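Local structure of CalU16 (Micromonospora echinospora, 4FPW) at residues Q27-P32 with M130-L135. The protein probably takes part in self-resistance to an enediyne antibiotic, acting as a self-sacrifice protein that is consumed in place of other cell components. Sequence-based numbering, arbitrary orientation.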
loop_
_atom_site.group_PDB
_atom_site.type_symbol
_atom_site.label_atom_id
_atom_site.label_comp_id
_atom_site.label_asym_id
_atom_site.label_seq_id
_atom_site.Cartn_x
_atom_site.Cartn_y
_atom_site.Cartn_z
ATOM N N GLN A 27 -10.591 -1.933 -0.541
ATOM C CA GLN A 27 -10.952 -3.215 -1.084
ATOM C C GLN A 27 -11.468 -4.062 0.044
ATOM O O GLN A 27 -10.932 -4.032 1.162
ATOM C CB GLN A 27 -9.747 -3.905 -1.670
ATOM C CG GLN A 27 -9.095 -3.159 -2.818
ATOM C CD GLN A 27 -7.994 -3.977 -3.440
ATOM O OE1 GLN A 27 -7.077 -4.409 -2.746
ATOM N NE2 GLN A 27 -8.070 -4.194 -4.750
ATOM N N ARG A 28 -12.513 -4.823 -0.256
ATOM C CA ARG A 28 -13.125 -5.656 0.731
ATOM C C ARG A 28 -12.694 -7.076 0.439
ATOM O O ARG A 28 -12.641 -7.481 -0.725
ATOM C CB ARG A 28 -14.638 -5.513 0.666
ATOM C CG ARG A 28 -15.272 -5.595 2.035
ATOM C CD ARG A 28 -16.706 -6.061 1.968
ATOM N NE ARG A 28 -16.981 -7.016 3.028
ATOM C CZ ARG A 28 -18.112 -7.699 3.136
ATOM N NH1 ARG A 28 -19.086 -7.524 2.241
ATOM N NH2 ARG A 28 -18.272 -8.567 4.140
ATOM N N TYR A 29 -12.354 -7.823 1.485
ATOM C CA TYR A 29 -12.057 -9.237 1.320
ATOM C C TYR A 29 -12.932 -10.083 2.203
ATOM O O TYR A 29 -13.324 -9.691 3.305
ATOM C CB TYR A 29 -10.595 -9.561 1.603
ATOM C CG TYR A 29 -9.640 -8.756 0.763
ATOM C CD1 TYR A 29 -9.324 -9.142 -0.538
ATOM C CD2 TYR A 29 -9.065 -7.603 1.263
ATOM C CE1 TYR A 29 -8.461 -8.398 -1.306
ATOM C CE2 TYR A 29 -8.207 -6.853 0.503
ATOM C CZ TYR A 29 -7.905 -7.251 -0.777
ATOM O OH TYR A 29 -7.030 -6.473 -1.500
ATOM N N ASP A 30 -13.189 -11.273 1.676
ATOM C CA ASP A 30 -14.088 -12.273 2.225
ATOM C C ASP A 30 -13.299 -13.218 3.145
ATOM O O ASP A 30 -13.634 -14.393 3.282
ATOM C CB ASP A 30 -14.660 -13.035 1.020
ATOM C CG ASP A 30 -15.908 -13.814 1.327
ATOM O OD1 ASP A 30 -16.538 -13.607 2.393
ATOM O OD2 ASP A 30 -16.252 -14.651 0.465
ATOM N N ALA A 31 -12.219 -12.709 3.732
ATOM C CA ALA A 31 -11.443 -13.438 4.719
ATOM C C ALA A 31 -11.504 -12.600 5.977
ATOM O O ALA A 31 -11.864 -11.438 5.915
ATOM C CB ALA A 31 -10.016 -13.609 4.249
ATOM N N PRO A 32 -11.196 -13.187 7.131
ATOM C CA PRO A 32 -11.299 -12.344 8.309
ATOM C C PRO A 32 -10.042 -11.501 8.538
ATOM O O PRO A 32 -9.006 -11.743 7.921
ATOM C CB PRO A 32 -11.562 -13.336 9.449
ATOM C CG PRO A 32 -11.132 -14.678 8.944
ATOM C CD PRO A 32 -11.128 -14.624 7.445
HETATM N N MSE A 130 -1.717 -2.973 -8.532
HETATM C CA MSE A 130 -1.154 -4.160 -9.189
HETATM C C MSE A 130 -0.811 -5.174 -8.137
HETATM O O MSE A 130 -1.098 -6.367 -8.275
HETATM C CB MSE A 130 0.136 -3.848 -9.938
HETATM C CG MSE A 130 -0.021 -2.827 -11.067
HETATM SE SE MSE A 130 -1.197 -3.484 -12.525
HETATM C CE MSE A 130 -1.395 -1.696 -13.225
ATOM N N ALA A 131 -0.189 -4.705 -7.065
ATOM C CA ALA A 131 0.224 -5.579 -5.979
ATOM C C ALA A 131 -0.959 -6.177 -5.227
ATOM O O ALA A 131 -0.932 -7.357 -4.854
ATOM C CB ALA A 131 1.123 -4.826 -5.011
ATOM N N LEU A 132 -1.981 -5.364 -4.977
ATOM C CA LEU A 132 -3.175 -5.852 -4.294
ATOM C C LEU A 132 -3.926 -6.902 -5.132
ATOM O O LEU A 132 -4.619 -7.741 -4.563
ATOM C CB LEU A 132 -4.077 -4.691 -3.872
ATOM C CG LEU A 132 -3.478 -3.904 -2.694
ATOM C CD1 LEU A 132 -4.198 -2.586 -2.504
ATOM C CD2 LEU A 132 -3.476 -4.702 -1.391
ATOM N N ASP A 133 -3.753 -6.893 -6.460
ATOM C CA ASP A 133 -4.246 -8.009 -7.296
ATOM C C ASP A 133 -3.717 -9.330 -6.795
ATOM O O ASP A 133 -4.479 -10.287 -6.656
ATOM C CB ASP A 133 -3.833 -7.878 -8.768
ATOM C CG ASP A 133 -4.600 -6.816 -9.500
ATOM O OD1 ASP A 133 -5.500 -6.182 -8.905
ATOM O OD2 ASP A 133 -4.313 -6.613 -10.692
ATOM N N PHE A 134 -2.416 -9.390 -6.529
ATOM C CA PHE A 134 -1.802 -10.646 -6.127
ATOM C C PHE A 134 -2.155 -11.013 -4.682
ATOM O O PHE A 134 -2.271 -12.192 -4.354
ATOM C CB PHE A 134 -0.305 -10.654 -6.446
ATOM C CG PHE A 134 -0.037 -10.735 -7.929
ATOM C CD1 PHE A 134 0.230 -11.953 -8.541
ATOM C CD2 PHE A 134 -0.133 -9.596 -8.737
ATOM C CE1 PHE A 134 0.430 -12.029 -9.915
ATOM C CE2 PHE A 134 0.071 -9.667 -10.105
ATOM C CZ PHE A 134 0.350 -10.884 -10.695
ATOM N N LEU A 135 -2.386 -10.017 -3.834
ATOM C CA LEU A 135 -3.008 -10.284 -2.545
ATOM C C LEU A 135 -4.365 -10.961 -2.779
ATOM O O LEU A 135 -4.613 -12.051 -2.279
ATOM C CB LEU A 135 -3.174 -8.998 -1.735
ATOM C CG LEU A 135 -3.996 -9.115 -0.450
ATOM C CD1 LEU A 135 -3.440 -10.174 0.494
ATOM C CD2 LEU A 135 -4.062 -7.764 0.237
HETATM O O HOH W 1 -6.185 -4.213 -6.670
#
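Gln27 and Tyr29 of strand 20-29 send their side chains across to Leu132 and Leu135 of helix 118-138. Gln27 CG lies anti to the carbonyl carbon (chi1 -61°), and the chain runs on extended (chi2 -174°). This carries the amide to the helix. Its OE1 sits against Leu132, 3.2 Å from CB and 3.4 Å from CD1. No hydrogen bond directly joins the strand and helix segments. Gln27 OE1 also lies beside Tyr29 OH on its own strand, 2.4 Å away in the model, too short to be taken at face value. Both polar ends lie close to the leucine side chains. A water bridges the gap. It takes a weak bond from Gln27 NE2 and donates to Asp133 OD1 over 3.1 Å. Asp133 also forms a salt bridge with Arg169 of helix 161-177. The fold is the Bet v 1-like helix-grip, in which the long helix 118-138 packs against a curved antiparallel sheet. Strand and helix segments run nearly parallel here, at 9°. Leu135 CD2 approaches the Tyr29 ring obliquely at the phenol end, 4.0 Å from CZ. Leu132 CD2 lies 4.0 Å from Tyr29 OH. Leu109 of the adjoining strand touches both Tyr29 and Leu135, and Trp49 packs on Leu135.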